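Local coordinates for prephenate dehydrogenase (Corynebacterium glutamicum ATCC 13032, PDB 3KTD), which is a putative prephenate dehydrogenase that probably uses NAD+ or NADP+ to oxidise prephenate, at the interface of chains A and B. Residues are numbered along the deposited sequence; one frame, centred on the assembly and turned at random. Chains: chain A/B, Prephenate dehydrogenase.

Contacts 1 and 2 belong to one two-fold symmetric interface, and the centres of their C-alpha atoms lie about 22 Å apart. Each recurs with the chains exchanged. Both sample the same pairing, helix 187-214 of one chain against the helix starting at 278 of the other, and both draw on the helix starting at 249; helix 238-247 serves contact 2 but not contact 1. Leu280 recurs, marginally in contact 1 and through its CD2 methyl in contact 2. This suggests an extensive helical dimer interface, in keeping with the dimerization region of prephenate dehydrogenases, and that the dimer is biological.

Contact 1: the interface of chains A and B. Residues chain A 262, 280, 283-284, 287-288, 290; chain B 209-210, 213.
B:Ile210 packs on A:Ile262 and A:Asn283, and B:Asp213, near the C-terminal end of the same helix 187-214, meets A:Ser287 and is bound by A:Arg290. From CB outward, B:Ile210 splits its contacts between two helices. Its CB lies 3.9 Å from CD1 of A:Ile262, and the CG2 branch, anti to the backbone N, meets the same methyl more closely. The other branch, CG1, runs toward helix 278-293 and lies over the peptide joining A:Asn283 to A:Gly284, 3.8 Å from the amide N of A:Gly284. At the tip, CD1 rests 3.4 Å from CB of A:Asn283, touching the aliphatic base of that side chain rather than its amide. The CB methyl of B:Ala209 sits against the carbonyl O of A:Gly284 at 3.7 Å.

One turn onward, B:Asp213 supplies the polar half. Its CG is anti to the backbone N (chi1 -173°), which carries the carboxylate toward A:Arg290. The guanidinium comes side-on: NE donates to OD1 at 3.0 Å and NH2 to OD2 at 2.8 Å, the latter pair also forming a salt bridge. Both acceptors lie nearly in the guanidinium plane, but that plane is turned 37° from the carboxylate; OD1 is met on its syn side, though well out of the carboxylate plane, and OD2 from still further above it. A bend at chi3 (-75°) brings the arginine tip round to this position. A:Ser287 lies between the isoleucine and the ion pair. Its CB packs on CB of B:Asp213, while OG donates to the carbonyl O of A:Asn283 at 3.0 Å and makes a weak bond to OD2 of B:Asp213. The bond to the A:Asn283 carbonyl probably limits rotation of the hydroxyl.

In the fold, the patch lies where the end of helix 187-214 of chain B meets helices 249-270 and 278-293 of chain A, within the all-helical dimerization region.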
loop_
_atom_site.group_PDB
_atom_site.type_symbol
_atom_site.label_atom_id
_atom_site.label_comp_id
_atom_site.label_asym_id
_atom_site.label_seq_id
_atom_site.Cartn_x
_atom_site.Cartn_y
_atom_site.Cartn_z
ATOM N N ILE A 262 -10.927 -8.854 -13.278
ATOM C CA ILE A 262 -10.131 -7.707 -13.720
ATOM C C ILE A 262 -8.717 -8.159 -14.081
ATOM O O ILE A 262 -8.191 -7.789 -15.128
ATOM C CB ILE A 262 -10.094 -6.599 -12.644
ATOM C CG1 ILE A 262 -11.488 -5.985 -12.463
ATOM C CG2 ILE A 262 -9.126 -5.490 -13.024
ATOM C CD1 ILE A 262 -11.606 -5.052 -11.271
ATOM N N LEU A 280 -7.291 -1.326 -17.503
ATOM C CA LEU A 280 -6.873 -1.472 -16.111
ATOM C C LEU A 280 -6.256 -0.178 -15.572
ATOM O O LEU A 280 -6.544 0.230 -14.443
ATOM C CB LEU A 280 -5.857 -2.603 -15.976
ATOM C CG LEU A 280 -5.377 -2.873 -14.555
ATOM C CD1 LEU A 280 -6.492 -3.495 -13.743
ATOM C CD2 LEU A 280 -4.151 -3.760 -14.576
ATOM N N ASN A 283 -8.883 2.974 -15.620
ATOM C CA ASN A 283 -9.867 2.662 -14.560
ATOM C C ASN A 283 -9.301 2.723 -13.144
ATOM O O ASN A 283 -9.940 3.239 -12.223
ATOM C CB ASN A 283 -10.458 1.257 -14.728
ATOM C CG ASN A 283 -11.478 1.168 -15.831
ATOM O OD1 ASN A 283 -11.634 2.082 -16.642
ATOM N ND2 ASN A 283 -12.189 0.053 -15.867
ATOM N N GLY A 284 -8.118 2.145 -12.970
ATOM C CA GLY A 284 -7.445 2.152 -11.680
ATOM C C GLY A 284 -7.157 3.563 -11.217
ATOM O O GLY A 284 -7.498 3.942 -10.097
ATOM N N SER A 287 -10.339 5.505 -10.314
ATOM C CA SER A 287 -10.886 5.008 -9.062
ATOM C C SER A 287 -10.094 5.521 -7.874
ATOM O O SER A 287 -10.663 5.961 -6.878
ATOM C CB SER A 287 -10.886 3.479 -9.065
ATOM O OG SER A 287 -11.851 2.978 -9.966
ATOM N N ARG A 288 -8.777 5.450 -7.986
ATOM C CA ARG A 288 -7.885 5.974 -6.966
ATOM C C ARG A 288 -8.093 7.473 -6.763
ATOM O O ARG A 288 -8.021 7.951 -5.640
ATOM C CB ARG A 288 -6.430 5.668 -7.344
ATOM C CG ARG A 288 -5.362 6.332 -6.487
ATOM C CD ARG A 288 -5.483 6.010 -5.004
ATOM N NE ARG A 288 -4.511 6.773 -4.228
ATOM C CZ ARG A 288 -4.212 6.562 -2.950
ATOM N NH1 ARG A 288 -4.780 5.579 -2.253
ATOM N NH2 ARG A 288 -3.304 7.335 -2.370
ATOM N N ARG A 290 -10.924 9.108 -7.264
ATOM C CA ARG A 290 -12.196 9.215 -6.538
ATOM C C ARG A 290 -12.021 8.942 -5.039
ATOM O O ARG A 290 -12.634 9.620 -4.215
ATOM C CB ARG A 290 -13.296 8.315 -7.135
ATOM C CG ARG A 290 -13.976 8.930 -8.377
ATOM C CD ARG A 290 -15.284 8.206 -8.802
ATOM N NE ARG A 290 -15.046 6.916 -9.472
ATOM C CZ ARG A 290 -14.732 6.759 -10.765
ATOM N NH1 ARG A 290 -14.612 7.806 -11.581
ATOM N NH2 ARG A 290 -14.538 5.537 -11.257
ATOM N N ALA B 209 -8.049 -0.686 -6.290
ATOM C CA ALA B 209 -8.716 0.603 -6.459
ATOM C C ALA B 209 -10.084 0.482 -7.143
ATOM O O ALA B 209 -11.048 1.119 -6.710
ATOM C CB ALA B 209 -7.825 1.545 -7.238
ATOM N N ILE B 210 -10.159 -0.335 -8.198
ATOM C CA ILE B 210 -11.387 -0.522 -8.960
ATOM C C ILE B 210 -12.403 -1.316 -8.162
ATOM O O ILE B 210 -13.584 -0.942 -8.097
ATOM C CB ILE B 210 -11.130 -1.269 -10.280
ATOM C CG1 ILE B 210 -10.276 -0.427 -11.226
ATOM C CG2 ILE B 210 -12.439 -1.609 -10.990
ATOM C CD1 ILE B 210 -9.786 -1.209 -12.448
ATOM N N ASP B 213 -13.850 0.880 -5.692
ATOM C CA ASP B 213 -14.697 1.881 -6.328
ATOM C C ASP B 213 -16.022 1.268 -6.796
ATOM O O ASP B 213 -17.048 1.942 -6.805
ATOM C CB ASP B 213 -13.961 2.518 -7.506
ATOM C CG ASP B 213 -14.723 3.680 -8.115
ATOM O OD1 ASP B 213 -14.970 4.672 -7.413
ATOM O OD2 ASP B 213 -15.069 3.609 -9.307
#

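Contact 2: the interface of chains A and B. Residues chain A 203, 241-242, 245-246, 252; chain B 270, 277, 280-281.
B:Ile277 inserts its side chain among A:Ile203, A:Arg242 and A:Cys245, in the helical dimerization region characteristic of the prephenate dehydrogenase family. Its CD1 methyl leads, reaching CB of A:Cys245 at 3.7 Å and CD1 of A:Ile203 at 3.8 Å. Behind it, CG1 lies alongside the aliphatic CG of A:Arg242. The torsion that sends the chain this way sets CG1 between the backbone N and the carbonyl carbon (chi1 59°), with CG2 anti to the carbonyl carbon.

Leucines flank the inserted isoleucine. B:Leu280 crosses A:Ile203 at about a right angle, and its CD2 touches both CD1 and CG2 of that residue, so both isoleucine branches share one leucine methyl. On another side, B:Leu270 crosses A:Leu252 obliquely, bringing CD1 to 3.8 Å from CD2 of A:Leu252. Its second methyl, CD2, sits against the carbonyl O of A:Cys245. The CB of B:Ala281 closes on CG of A:Arg242 at 3.9 Å, using the arginine's hydrocarbon stem, while the chain bends at chi3 and takes NE to A:Glu246.

A polar link in this patch comes from the backbone of B:Ile277. Its amide N donates to OE2 of A:Glu246 at 3.2 Å, arriving on the anti side of that carboxylate oxygen. OE2 is also held from its own chain: NE of A:Arg242 donates to it at 3.2 Å from the syn side, in a salt bridge with the acceptor near the guanidinium plane. Two donors thus grip one oxygen, and the arginine, one helical turn earlier in 238-247, probably steadies the glutamate that receives the partner's backbone. Because B:Ile277 immediately precedes helix 278-292, the carboxylate lies near that helix's N-terminal end, whose dipole would probably favour a negative charge there. Within helix 238-247, SG of A:Cys245 makes a weak bond to the carbonyl O of A:Val241 and also lies 3.9 Å from CD1 of B:Ile277.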
loop_
_atom_site.group_PDB
_atom_site.type_symbol
_atom_site.label_atom_id
_atom_site.label_comp_id
_atom_site.label_asym_id
_atom_site.label_seq_id
_atom_site.Cartn_x
_atom_site.Cartn_y
_atom_site.Cartn_z
ATOM N N ILE A 203 -5.832 -9.872 1.496
ATOM C CA ILE A 203 -5.565 -11.039 0.664
ATOM C C ILE A 203 -4.510 -10.716 -0.402
ATOM O O ILE A 203 -3.574 -11.481 -0.599
ATOM C CB ILE A 203 -6.820 -11.540 -0.053
ATOM C CG1 ILE A 203 -7.842 -12.097 0.937
ATOM C CG2 ILE A 203 -6.457 -12.637 -1.032
ATOM C CD1 ILE A 203 -7.463 -13.432 1.527
ATOM N N VAL A 241 -5.903 -12.029 10.283
ATOM C CA VAL A 241 -6.184 -12.014 8.842
ATOM C C VAL A 241 -7.168 -13.124 8.491
ATOM O O VAL A 241 -8.068 -12.928 7.674
ATOM C CB VAL A 241 -4.904 -12.176 7.987
ATOM C CG1 VAL A 241 -5.243 -12.133 6.507
ATOM C CG2 VAL A 241 -3.894 -11.094 8.316
ATOM N N ARG A 242 -7.000 -14.280 9.130
ATOM C CA ARG A 242 -7.916 -15.415 8.957
ATOM C C ARG A 242 -9.292 -15.149 9.552
ATOM O O ARG A 242 -10.301 -15.531 8.958
ATOM C CB ARG A 242 -7.350 -16.682 9.600
ATOM C CG ARG A 242 -6.143 -17.293 8.881
ATOM C CD ARG A 242 -5.662 -18.543 9.605
ATOM N NE ARG A 242 -6.699 -19.575 9.613
ATOM C CZ ARG A 242 -6.728 -20.624 10.434
ATOM N NH1 ARG A 242 -5.768 -20.809 11.342
ATOM N NH2 ARG A 242 -7.727 -21.498 10.348
ATOM N N CYS A 245 -11.235 -12.571 7.217
ATOM C CA CYS A 245 -11.616 -13.166 5.942
ATOM C C CYS A 245 -12.560 -14.331 6.056
ATOM O O CYS A 245 -13.499 -14.438 5.266
ATOM C CB CYS A 245 -10.368 -13.591 5.180
ATOM S SG CYS A 245 -9.268 -12.201 4.913
ATOM N N GLU A 246 -12.319 -15.205 7.031
ATOM C CA GLU A 246 -13.159 -16.394 7.205
ATOM C C GLU A 246 -14.552 -16.013 7.706
ATOM O O GLU A 246 -15.554 -16.537 7.211
ATOM C CB GLU A 246 -12.474 -17.418 8.112
ATOM C CG GLU A 246 -11.245 -18.050 7.458
ATOM C CD GLU A 246 -10.301 -18.734 8.429
ATOM O OE1 GLU A 246 -10.362 -18.460 9.643
ATOM O OE2 GLU A 246 -9.470 -19.541 7.968
ATOM N N LEU A 252 -16.545 -11.630 0.704
ATOM C CA LEU A 252 -15.149 -11.571 0.240
ATOM C C LEU A 252 -14.967 -12.282 -1.104
ATOM O O LEU A 252 -14.273 -11.776 -1.982
ATOM C CB LEU A 252 -14.168 -12.145 1.268
ATOM C CG LEU A 252 -12.676 -12.093 0.883
ATOM C CD1 LEU A 252 -12.274 -10.738 0.292
ATOM C CD2 LEU A 252 -11.777 -12.432 2.070
ATOM N N LEU B 270 -11.828 -20.094 0.794
ATOM C CA LEU B 270 -12.960 -19.338 1.351
ATOM C C LEU B 270 -14.329 -19.900 0.965
ATOM O O LEU B 270 -15.348 -19.491 1.531
ATOM C CB LEU B 270 -12.870 -17.873 0.924
ATOM C CG LEU B 270 -11.634 -17.118 1.422
ATOM C CD1 LEU B 270 -11.371 -15.884 0.563
ATOM C CD2 LEU B 270 -11.801 -16.754 2.886
ATOM N N ILE B 277 -8.142 -20.021 5.113
ATOM C CA ILE B 277 -6.987 -19.468 4.387
ATOM C C ILE B 277 -5.727 -19.522 5.259
ATOM O O ILE B 277 -4.941 -18.574 5.310
ATOM C CB ILE B 277 -7.221 -18.023 3.853
ATOM C CG1 ILE B 277 -7.534 -17.037 4.986
ATOM C CG2 ILE B 277 -8.348 -18.012 2.825
ATOM C CD1 ILE B 277 -7.324 -15.586 4.599
ATOM N N LEU B 280 -2.390 -19.225 2.943
ATOM C CA LEU B 280 -2.120 -17.875 2.463
ATOM C C LEU B 280 -1.592 -16.966 3.562
ATOM O O LEU B 280 -0.536 -16.345 3.408
ATOM C CB LEU B 280 -3.382 -17.256 1.862
ATOM C CG LEU B 280 -3.158 -15.908 1.171
ATOM C CD1 LEU B 280 -2.118 -16.064 0.079
ATOM C CD2 LEU B 280 -4.458 -15.348 0.613
ATOM N N ALA B 281 -2.337 -16.885 4.659
ATOM C CA ALA B 281 -1.971 -16.040 5.792
ATOM C C ALA B 281 -0.570 -16.362 6.308
ATOM O O ALA B 281 0.262 -15.467 6.448
ATOM C CB ALA B 281 -2.992 -16.188 6.902
#